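Local coordinates for protein 7,8-dihydro-6-hydroxymethylpterin pyrophosphokinase-dihydropteroate synthase (Plasmodium falciparum, PDB 6JWS) that probably catalyses two consecutive steps of folate biosynthesis, pyrophosphorylation of 6-hydroxymethyl-7,8-dihydropterin by ATP and its condensation with 4-aminobenzoate to 7,8-dihydropteroate, at residues Ser122-Val127 / Ile219-Ile224; Lys540-Asp545 / Ala581-Gln586; Leu516-Asn521 / Asn565-Tyr570. The protein carries 1 engineered substitution. All blocks are in the same frame, centred on the assembly; numbering follows the deposited sequence.

Contact 1: residues Ser122-Val127 / Ile219-Ile224; sequences SILKEV and IFMKNI
The ring of Phe220 has the CG of Lys222 in its plane at the edge, and it meets the ring of Phe315 with the two planes about 30° apart. Its CG is anti to the backbone N (chi1 -157°), which carries the ring away from 122-127, so that Val127 meets CB and the backbone N rather than the ring. One methyl of that valine, CG2, lies 3.5 Å from Phe220 N and 4.0 Å from Phe220 CB; a compact branched residue suits a place so close to a strand backbone. The CB of Ile219 points away from 122-127, yet CG1, anti to the carbonyl carbon (chi1 -73°), brings the branch round to the loop, 3.7 Å from Lys125 O, and CD1 is 3.9 Å from Ser122 OG. Beyond it the CD1 methyl of Leu124 meets the sulfur of Met221 at 3.9 Å, the chains crossing at about a right angle, both resting on Leu178 of helix 177-190. A water joins the backbones, donating to Lys125 O and accepting from Phe220 N. Strand 219-221 pairs with 316-318 in a two-stranded antiparallel ribbon of the HPPK part, where Phe220 neighbours Phe315 and Ser317 of the ATP pocket.

Contact 2: residues Lys540-Asp545 / Ala581-Gln586; sequences KLTNYD and AKKHDQ. With ACT (acetate ion), chain N.
Both backbones are irregular where they come nearest, 5.3 Å between the CA atoms of Leu541 and Ala581. Ala581 has positive phi (57°), and its CB lies 3.4 Å from Leu541 O. Residues 581-586 then enter helix 584-592, with Lys583 as N-cap. Gln586 turns its amide back: OE1 accepts from Lys583 N at 2.8 Å on an in-plane lone pair. Its NE2 donates to Thr542 O at 3.0 Å, almost straight (173°), and also to an acetate probably from the crystallisation liquor. With Thr542 O only 3° out of the amide plane, the two protein bonds fix which end is O and which is N; glutamine suits the place because it accepts and donates at once. Thr542 OG1 adds a weak bond to OE1, and its methyl CG2 crosses the bent chain of Lys583, 3.5 Å from CG. Tyr544 OH donates to Ala581 O at 2.8 Å; this oxygen lies at the ring edge, with the hydroxyl above the carbonyl plane. Arg532 makes a cation-pi contact with the ring. Gln586 OE1 taking the N-H of Lys583 is the half of a capping box that this N-cap allows, where helix 584-592 of the DHPS TIM barrel begins.

Contact 3: residues Leu516-Asn521 / Asn565-Tyr570; sequences LLKKKN and NGIPRY
The polar part of this buried contact is one bond. Lys518 NZ donates to Asn565 O at 2.8 Å, nearly along the C=O axis (172° at the oxygen). Bends at chi3 (40°) and chi4 (-126°) bring the ammonium round, and lysine suits the place because its long chain can cross apolar surroundings before delivering a charge. Asn565 is the first residue to leave helical geometry after helix 547-564, so its carbonyl lies at the helix C-terminus, where the dipole would probably favour a positive group. The apolar part centres on Ile567, whose CD1 is pressed on Lys518 CD at 3.3 Å, tighter than usual for two carbons, and lies 3.8 Å from Leu517 CB, leucine and isoleucine crossing at about a right angle. CD and CE of the lysine pass beside the carbonyls of the turn, CD 3.3 Å from Gly566 O. The turn is a Schellman motif, Ile567 N to Leu562 O and Gly566 N to Val563 O, with Gly566 as C-prime at a positive phi that glycine adopts readily. Around this, Phe489 of helix 486-494 packs on Leu517, Leu562 of helix 547-564 on Ile567, and Lys47 of strand 46-57 on Asn565.

How the contacts relate
Contact 1 belongs to the HPPK part of the chain, contacts 2 and 3 to the DHPS barrel, where their four segments alternate along the sequence; contact 3 stands where the barrel meets the HPPK part. Helix 547-564 connects the two barrel contacts, beginning just after 540-545 and ending at Asn565, although their centres stand 33 Å apart. Contacts 1 and 2, with centres 58 Å apart, lie on opposite sides of the chain's centre: the side chain of Phe220 is about 7 Å from ATP, that of Lys582 about 8 Å from pteroic acid. Contact 3 lies nearest the chain's centre, about 10 Å from it, its Lys518 side chain about 8 Å from the calcium ion.

Contact 1: residues Ser122-Val127 / Ile219-Ile224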
loop_
_atom_site.group_PDB
_atom_site.type_symbol
_atom_site.label_atom_id
_atom_site.label_comp_id
_atom_site.label_asym_id
_atom_site.label_seq_id
_atom_site.Cartn_x
_atom_site.Cartn_y
_atom_site.Cartn_z
ATOM N N SER B 122 4.238 -49.159 -27.480
ATOM C CA SER B 122 3.810 -48.279 -28.558
ATOM C C SER B 122 3.553 -49.094 -29.823
ATOM O O SER B 122 4.350 -49.963 -30.171
ATOM C CB SER B 122 4.831 -47.202 -28.806
ATOM O OG SER B 122 4.392 -46.326 -29.840
ATOM N N ILE B 123 2.440 -48.812 -30.513
ATOM C CA ILE B 123 2.226 -49.488 -31.779
ATOM C C ILE B 123 3.112 -48.835 -32.836
ATOM O O ILE B 123 3.634 -49.534 -33.696
ATOM C CB ILE B 123 0.745 -49.597 -32.204
ATOM C CG1 ILE B 123 0.242 -48.330 -32.894
ATOM C CG2 ILE B 123 -0.153 -50.020 -31.047
ATOM C CD1 ILE B 123 -0.664 -48.605 -34.066
ATOM N N LEU B 124 3.298 -47.509 -32.759
ATOM C CA LEU B 124 4.254 -46.849 -33.634
ATOM C C LEU B 124 5.666 -47.195 -33.168
ATOM O O LEU B 124 5.869 -47.593 -32.021
ATOM C CB LEU B 124 4.026 -45.336 -33.635
ATOM C CG LEU B 124 2.755 -44.847 -34.331
ATOM C CD1 LEU B 124 2.764 -43.331 -34.474
ATOM C CD2 LEU B 124 2.586 -45.500 -35.694
ATOM N N LYS B 125 6.634 -47.064 -34.079
ATOM C CA LYS B 125 8.010 -47.416 -33.766
ATOM C C LYS B 125 8.633 -46.299 -32.933
ATOM O O LYS B 125 8.497 -45.126 -33.272
ATOM C CB LYS B 125 8.802 -47.674 -35.055
ATOM C CG LYS B 125 8.789 -49.112 -35.565
ATOM C CD LYS B 125 9.079 -49.261 -37.059
ATOM C CE LYS B 125 10.287 -48.497 -37.567
ATOM N NZ LYS B 125 11.530 -48.820 -36.822
ATOM N N GLU B 126 9.322 -46.687 -31.852
ATOM C CA GLU B 126 9.989 -45.740 -30.967
ATOM C C GLU B 126 11.460 -45.567 -31.347
ATOM O O GLU B 126 12.086 -46.486 -31.869
ATOM C CB GLU B 126 9.880 -46.209 -29.515
ATOM C CG GLU B 126 8.493 -46.017 -28.914
ATOM C CD GLU B 126 8.427 -46.203 -27.408
ATOM O OE1 GLU B 126 8.542 -47.361 -26.946
ATOM O OE2 GLU B 126 8.286 -45.185 -26.694
ATOM N N VAL B 127 11.993 -44.369 -31.069
ATOM C CA VAL B 127 13.418 -44.067 -31.126
ATOM C C VAL B 127 13.978 -44.085 -29.700
ATOM O O VAL B 127 13.223 -44.037 -28.730
ATOM C CB VAL B 127 13.709 -42.742 -31.874
ATOM C CG1 VAL B 127 13.474 -42.864 -33.376
ATOM C CG2 VAL B 127 12.922 -41.552 -31.326
ATOM N N ILE B 219 9.053 -40.960 -29.769
ATOM C CA ILE B 219 8.867 -41.192 -31.192
ATOM C C ILE B 219 9.468 -40.025 -31.974
ATOM O O ILE B 219 9.315 -38.874 -31.572
ATOM C CB ILE B 219 7.361 -41.343 -31.497
ATOM C CG1 ILE B 219 6.827 -42.683 -30.991
ATOM C CG2 ILE B 219 7.057 -41.115 -32.972
ATOM C CD1 ILE B 219 5.376 -42.644 -30.591
ATOM N N PHE B 220 10.153 -40.345 -33.088
ATOM C CA PHE B 220 10.490 -39.374 -34.119
ATOM C C PHE B 220 10.396 -40.053 -35.484
ATOM O O PHE B 220 11.211 -40.914 -35.804
ATOM C CB PHE B 220 11.860 -38.721 -33.872
ATOM C CG PHE B 220 12.039 -37.376 -34.543
ATOM C CD1 PHE B 220 12.377 -37.282 -35.886
ATOM C CD2 PHE B 220 11.843 -36.193 -33.835
ATOM C CE1 PHE B 220 12.516 -36.041 -36.501
ATOM C CE2 PHE B 220 11.981 -34.956 -34.447
ATOM C CZ PHE B 220 12.321 -34.878 -35.781
ATOM N N MET B 221 9.390 -39.660 -36.275
ATOM C CA MET B 221 9.137 -40.271 -37.571
ATOM C C MET B 221 9.411 -39.229 -38.649
ATOM O O MET B 221 8.677 -38.248 -38.746
ATOM C CB MET B 221 7.686 -40.753 -37.673
ATOM C CG MET B 221 7.425 -42.055 -36.929
ATOM S SD MET B 221 5.688 -42.627 -36.996
ATOM C CE MET B 221 5.365 -42.606 -38.761
ATOM N N LYS B 222 10.453 -39.475 -39.459
ATOM C CA LYS B 222 11.169 -38.422 -40.167
ATOM C C LYS B 222 10.452 -37.986 -41.443
ATOM O O LYS B 222 10.483 -36.804 -41.788
ATOM C CB LYS B 222 12.624 -38.818 -40.435
ATOM C CG LYS B 222 13.613 -38.435 -39.339
ATOM C CD LYS B 222 15.037 -38.888 -39.605
ATOM C CE LYS B 222 15.228 -40.380 -39.415
ATOM N NZ LYS B 222 16.661 -40.746 -39.309
ATOM N N ASN B 223 9.837 -38.932 -42.158
ATOM C CA ASN B 223 9.144 -38.566 -43.384
ATOM C C ASN B 223 7.835 -39.335 -43.508
ATOM O O ASN B 223 7.807 -40.563 -43.430
ATOM C CB ASN B 223 10.029 -38.626 -44.634
ATOM C CG ASN B 223 10.334 -37.251 -45.199
ATOM O OD1 ASN B 223 11.003 -37.130 -46.221
ATOM N ND2 ASN B 223 9.844 -36.206 -44.547
ATOM N N ILE B 224 6.762 -38.562 -43.706
ATOM C CA ILE B 224 5.397 -39.047 -43.639
ATOM C C ILE B 224 4.628 -38.460 -44.819
ATOM O O ILE B 224 4.487 -37.239 -44.944
ATOM C CB ILE B 224 4.750 -38.722 -42.271
ATOM C CG1 ILE B 224 5.483 -39.410 -41.113
ATOM C CG2 ILE B 224 3.263 -39.063 -42.274
ATOM C CD1 ILE B 224 5.013 -38.999 -39.729
HETATM O O HOH W 1 10.499 -43.545 -33.597
#

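Contact 2: residues Lys540-Asp545 / Ala581-Gln586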
loop_
_atom_site.group_PDB
_atom_site.type_symbol
_atom_site.label_atom_id
_atom_site.label_comp_id
_atom_site.label_asym_id
_atom_site.label_seq_id
_atom_site.Cartn_x
_atom_site.Cartn_y
_atom_site.Cartn_z
ATOM N N LYS B 540 -19.508 -21.271 15.496
ATOM C CA LYS B 540 -18.828 -22.087 16.495
ATOM C C LYS B 540 -17.903 -23.107 15.840
ATOM O O LYS B 540 -17.352 -23.945 16.534
ATOM C CB LYS B 540 -19.833 -22.778 17.429
ATOM C CG LYS B 540 -20.405 -21.878 18.516
ATOM C CD LYS B 540 -21.742 -22.338 19.053
ATOM C CE LYS B 540 -22.313 -21.372 20.075
ATOM N NZ LYS B 540 -23.512 -21.934 20.744
ATOM N N LEU B 541 -17.714 -23.031 14.519
ATOM C CA LEU B 541 -16.952 -24.061 13.829
ATOM C C LEU B 541 -15.583 -23.517 13.450
ATOM O O LEU B 541 -15.191 -23.529 12.284
ATOM C CB LEU B 541 -17.751 -24.561 12.622
ATOM C CG LEU B 541 -19.122 -25.149 12.953
ATOM C CD1 LEU B 541 -19.786 -25.649 11.687
ATOM C CD2 LEU B 541 -18.994 -26.273 14.000
ATOM N N THR B 542 -14.823 -23.168 14.481
ATOM C CA THR B 542 -13.783 -22.160 14.400
ATOM C C THR B 542 -12.391 -22.723 14.707
ATOM O O THR B 542 -11.390 -21.983 14.672
ATOM C CB THR B 542 -14.273 -21.010 15.285
ATOM O OG1 THR B 542 -14.586 -19.982 14.353
ATOM C CG2 THR B 542 -13.344 -20.600 16.396
ATOM N N ASN B 543 -12.312 -24.039 14.927
ATOM C CA ASN B 543 -11.025 -24.657 15.223
ATOM C C ASN B 543 -10.327 -25.117 13.942
ATOM O O ASN B 543 -10.817 -25.972 13.219
ATOM C CB ASN B 543 -11.138 -25.792 16.249
ATOM C CG ASN B 543 -11.800 -25.382 17.549
ATOM O OD1 ASN B 543 -11.656 -24.240 17.991
ATOM N ND2 ASN B 543 -12.520 -26.306 18.185
ATOM N N TYR B 544 -9.138 -24.578 13.699
ATOM C CA TYR B 544 -8.387 -24.932 12.518
ATOM C C TYR B 544 -7.001 -25.386 12.956
ATOM O O TYR B 544 -6.363 -24.738 13.777
ATOM C CB TYR B 544 -8.271 -23.726 11.580
ATOM C CG TYR B 544 -9.565 -23.326 10.922
ATOM C CD1 TYR B 544 -10.442 -22.443 11.551
ATOM C CD2 TYR B 544 -9.918 -23.850 9.673
ATOM C CE1 TYR B 544 -11.645 -22.094 10.955
ATOM C CE2 TYR B 544 -11.120 -23.510 9.067
ATOM C CZ TYR B 544 -11.974 -22.625 9.710
ATOM O OH TYR B 544 -13.160 -22.299 9.122
ATOM N N ASP B 545 -6.523 -26.473 12.372
ATOM C CA ASP B 545 -5.144 -26.864 12.577
ATOM C C ASP B 545 -4.181 -25.781 12.052
ATOM O O ASP B 545 -3.292 -25.338 12.757
ATOM C CB ASP B 545 -4.894 -28.234 11.953
ATOM C CG ASP B 545 -3.462 -28.663 12.170
ATOM O OD1 ASP B 545 -2.968 -28.509 13.316
ATOM O OD2 ASP B 545 -2.835 -29.098 11.188
ATOM N N ALA B 581 -17.613 -19.294 9.430
ATOM C CA ALA B 581 -16.857 -20.114 10.363
ATOM C C ALA B 581 -15.453 -19.546 10.568
ATOM O O ALA B 581 -14.469 -20.300 10.589
ATOM C CB ALA B 581 -16.805 -21.576 9.943
ATOM N N LYS B 582 -15.369 -18.222 10.744
ATOM C CA LYS B 582 -14.122 -17.613 11.200
ATOM C C LYS B 582 -14.448 -16.601 12.300
ATOM O O LYS B 582 -15.362 -15.804 12.144
ATOM C CB LYS B 582 -13.373 -16.935 10.042
ATOM C CG LYS B 582 -12.722 -17.867 9.025
ATOM C CD LYS B 582 -13.557 -18.055 7.779
ATOM C CE LYS B 582 -13.136 -19.247 6.941
ATOM N NZ LYS B 582 -14.057 -19.438 5.798
ATOM N N LYS B 583 -13.700 -16.639 13.414
ATOM C CA LYS B 583 -13.701 -15.538 14.371
ATOM C C LYS B 583 -13.157 -14.291 13.668
ATOM O O LYS B 583 -12.475 -14.391 12.640
ATOM C CB LYS B 583 -12.888 -15.889 15.623
ATOM C CG LYS B 583 -13.403 -17.079 16.443
ATOM C CD LYS B 583 -14.523 -16.704 17.402
ATOM C CE LYS B 583 -15.047 -17.840 18.260
ATOM N NZ LYS B 583 -16.360 -18.349 17.785
ATOM N N HIS B 584 -13.475 -13.122 14.237
ATOM C CA HIS B 584 -13.078 -11.834 13.688
ATOM C C HIS B 584 -11.570 -11.766 13.472
ATOM O O HIS B 584 -11.138 -11.382 12.391
ATOM C CB HIS B 584 -13.678 -10.682 14.512
ATOM C CG HIS B 584 -15.168 -10.759 14.566
ATOM N ND1 HIS B 584 -15.915 -11.336 13.537
ATOM C CD2 HIS B 584 -16.055 -10.371 15.506
ATOM C CE1 HIS B 584 -17.202 -11.285 13.843
ATOM N NE2 HIS B 584 -17.312 -10.698 15.053
ATOM N N ASP B 585 -10.785 -12.212 14.467
ATOM C CA ASP B 585 -9.329 -12.276 14.353
ATOM C C ASP B 585 -8.879 -13.211 13.227
ATOM O O ASP B 585 -7.810 -12.995 12.657
ATOM C CB ASP B 585 -8.640 -12.577 15.693
ATOM C CG ASP B 585 -8.695 -11.411 16.682
ATOM O OD1 ASP B 585 -8.679 -10.223 16.231
ATOM O OD2 ASP B 585 -8.763 -11.683 17.909
ATOM N N GLN B 586 -9.692 -14.231 12.906
ATOM C CA GLN B 586 -9.349 -15.193 11.866
ATOM C C GLN B 586 -9.631 -14.587 10.502
ATOM O O GLN B 586 -8.850 -14.773 9.579
ATOM C CB GLN B 586 -10.065 -16.539 12.049
ATOM C CG GLN B 586 -9.602 -17.293 13.287
ATOM C CD GLN B 586 -10.421 -18.527 13.585
ATOM O OE1 GLN B 586 -11.656 -18.486 13.557
ATOM N NE2 GLN B 586 -9.745 -19.630 13.914
HETATM C C ACT N . -6.445 -19.186 14.551
HETATM O O ACT N . -6.694 -20.258 13.980
HETATM O OXT ACT N . -5.617 -18.357 14.127
HETATM C CH3 ACT N . -7.200 -18.859 15.866
#

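Contact 3: residues Leu516-Asn521 / Asn565-Tyr570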
loop_
_atom_site.group_PDB
_atom_site.type_symbol
_atom_site.label_atom_id
_atom_site.label_comp_id
_atom_site.label_asym_id
_atom_site.label_seq_id
_atom_site.Cartn_x
_atom_site.Cartn_y
_atom_site.Cartn_z
ATOM N N LEU B 516 -23.221 -28.462 -15.144
ATOM C CA LEU B 516 -23.930 -27.342 -15.728
ATOM C C LEU B 516 -22.961 -26.245 -16.180
ATOM O O LEU B 516 -23.401 -25.342 -16.883
ATOM C CB LEU B 516 -24.943 -26.797 -14.710
ATOM C CG LEU B 516 -26.083 -27.730 -14.269
ATOM C CD1 LEU B 516 -27.020 -27.001 -13.305
ATOM C CD2 LEU B 516 -26.883 -28.227 -15.472
ATOM N N LEU B 517 -21.670 -26.291 -15.781
ATOM C CA LEU B 517 -20.730 -25.220 -16.131
ATOM C C LEU B 517 -20.179 -25.430 -17.540
ATOM O O LEU B 517 -19.342 -24.652 -18.009
ATOM C CB LEU B 517 -19.554 -25.168 -15.151
ATOM C CG LEU B 517 -19.898 -24.935 -13.686
ATOM C CD1 LEU B 517 -18.673 -25.192 -12.823
ATOM C CD2 LEU B 517 -20.439 -23.526 -13.483
ATOM N N LYS B 518 -20.656 -26.492 -18.195
ATOM C CA LYS B 518 -20.203 -26.906 -19.512
ATOM C C LYS B 518 -21.417 -27.189 -20.395
ATOM O O LYS B 518 -22.351 -27.875 -19.987
ATOM C CB LYS B 518 -19.337 -28.160 -19.363
ATOM C CG LYS B 518 -17.845 -27.889 -19.235
ATOM C CD LYS B 518 -17.007 -28.952 -18.549
ATOM C CE LYS B 518 -17.341 -30.390 -18.878
ATOM N NZ LYS B 518 -17.582 -31.156 -17.630
ATOM N N LYS B 519 -21.416 -26.606 -21.592
ATOM C CA LYS B 519 -22.359 -26.977 -22.634
ATOM C C LYS B 519 -21.574 -27.347 -23.890
ATOM O O LYS B 519 -20.346 -27.379 -23.867
ATOM C CB LYS B 519 -23.337 -25.830 -22.893
ATOM C CG LYS B 519 -24.371 -25.598 -21.803
ATOM C CD LYS B 519 -25.681 -25.058 -22.337
ATOM C CE LYS B 519 -25.593 -23.649 -22.886
ATOM N NZ LYS B 519 -26.167 -22.669 -21.935
ATOM N N LYS B 520 -22.293 -27.612 -24.983
ATOM C CA LYS B 520 -21.702 -28.004 -26.256
ATOM C C LYS B 520 -20.710 -26.946 -26.744
ATOM O O LYS B 520 -19.667 -27.292 -27.295
ATOM C CB LYS B 520 -22.795 -28.297 -27.294
ATOM C CG LYS B 520 -23.397 -29.701 -27.253
ATOM C CD LYS B 520 -24.587 -29.901 -28.189
ATOM C CE LYS B 520 -25.899 -30.215 -27.493
ATOM N NZ LYS B 520 -26.419 -29.070 -26.708
ATOM N N ASN B 521 -21.030 -25.663 -26.527
ATOM C CA ASN B 521 -20.220 -24.563 -27.036
ATOM C C ASN B 521 -19.825 -23.594 -25.911
ATOM O O ASN B 521 -18.847 -22.853 -26.042
ATOM C CB ASN B 521 -20.872 -23.895 -28.254
ATOM C CG ASN B 521 -19.912 -23.064 -29.089
ATOM O OD1 ASN B 521 -18.729 -23.386 -29.210
ATOM N ND2 ASN B 521 -20.415 -21.995 -29.693
ATOM N N ASN B 565 -12.670 -32.760 -14.002
ATOM C CA ASN B 565 -13.953 -33.009 -14.631
ATOM C C ASN B 565 -14.105 -32.090 -15.837
ATOM O O ASN B 565 -15.212 -31.893 -16.326
ATOM C CB ASN B 565 -15.083 -32.970 -13.591
ATOM C CG ASN B 565 -15.153 -34.275 -12.828
ATOM O OD1 ASN B 565 -15.696 -35.254 -13.355
ATOM N ND2 ASN B 565 -14.598 -34.317 -11.621
ATOM N N GLY B 566 -12.986 -31.480 -16.248
ATOM C CA GLY B 566 -12.915 -30.718 -17.481
ATOM C C GLY B 566 -13.416 -29.287 -17.362
ATOM O O GLY B 566 -13.723 -28.660 -18.371
ATOM N N ILE B 567 -13.506 -28.753 -16.137
ATOM C CA ILE B 567 -13.740 -27.321 -16.002
ATOM C C ILE B 567 -12.408 -26.617 -16.260
ATOM O O ILE B 567 -11.402 -26.956 -15.650
ATOM C CB ILE B 567 -14.343 -26.967 -14.628
ATOM C CG1 ILE B 567 -15.642 -27.745 -14.368
ATOM C CG2 ILE B 567 -14.542 -25.454 -14.497
ATOM C CD1 ILE B 567 -16.656 -27.662 -15.504
ATOM N N PRO B 568 -12.325 -25.707 -17.255
ATOM C CA PRO B 568 -11.056 -25.044 -17.570
ATOM C C PRO B 568 -10.522 -24.324 -16.325
ATOM O O PRO B 568 -11.273 -23.617 -15.656
ATOM C CB PRO B 568 -11.443 -24.022 -18.648
ATOM C CG PRO B 568 -12.749 -24.542 -19.249
ATOM C CD PRO B 568 -13.440 -25.302 -18.136
ATOM N N ARG B 569 -9.221 -24.518 -16.039
ATOM C CA ARG B 569 -8.535 -23.983 -14.870
ATOM C C ARG B 569 -8.710 -22.467 -14.737
ATOM O O ARG B 569 -8.882 -21.968 -13.623
ATOM C CB ARG B 569 -7.042 -24.342 -14.894
ATOM C CG ARG B 569 -6.300 -24.013 -13.601
ATOM C CD ARG B 569 -4.830 -24.414 -13.645
ATOM N NE ARG B 569 -4.722 -25.856 -13.773
ATOM C CZ ARG B 569 -4.490 -26.672 -12.755
ATOM N NH1 ARG B 569 -4.261 -26.182 -11.543
ATOM N NH2 ARG B 569 -4.457 -27.973 -12.976
ATOM N N TYR B 570 -8.655 -21.746 -15.862
ATOM C CA TYR B 570 -8.665 -20.291 -15.874
ATOM C C TYR B 570 -10.075 -19.746 -15.608
ATOM O O TYR B 570 -10.273 -18.534 -15.576
ATOM C CB TYR B 570 -8.098 -19.783 -17.205
ATOM C CG TYR B 570 -8.779 -20.353 -18.421
ATOM C CD1 TYR B 570 -9.942 -19.786 -18.902
ATOM C CD2 TYR B 570 -8.300 -21.489 -19.052
ATOM C CE1 TYR B 570 -10.621 -20.315 -19.983
ATOM C CE2 TYR B 570 -8.959 -22.027 -20.144
ATOM C CZ TYR B 570 -10.116 -21.430 -20.614
ATOM O OH TYR B 570 -10.799 -21.948 -21.677
#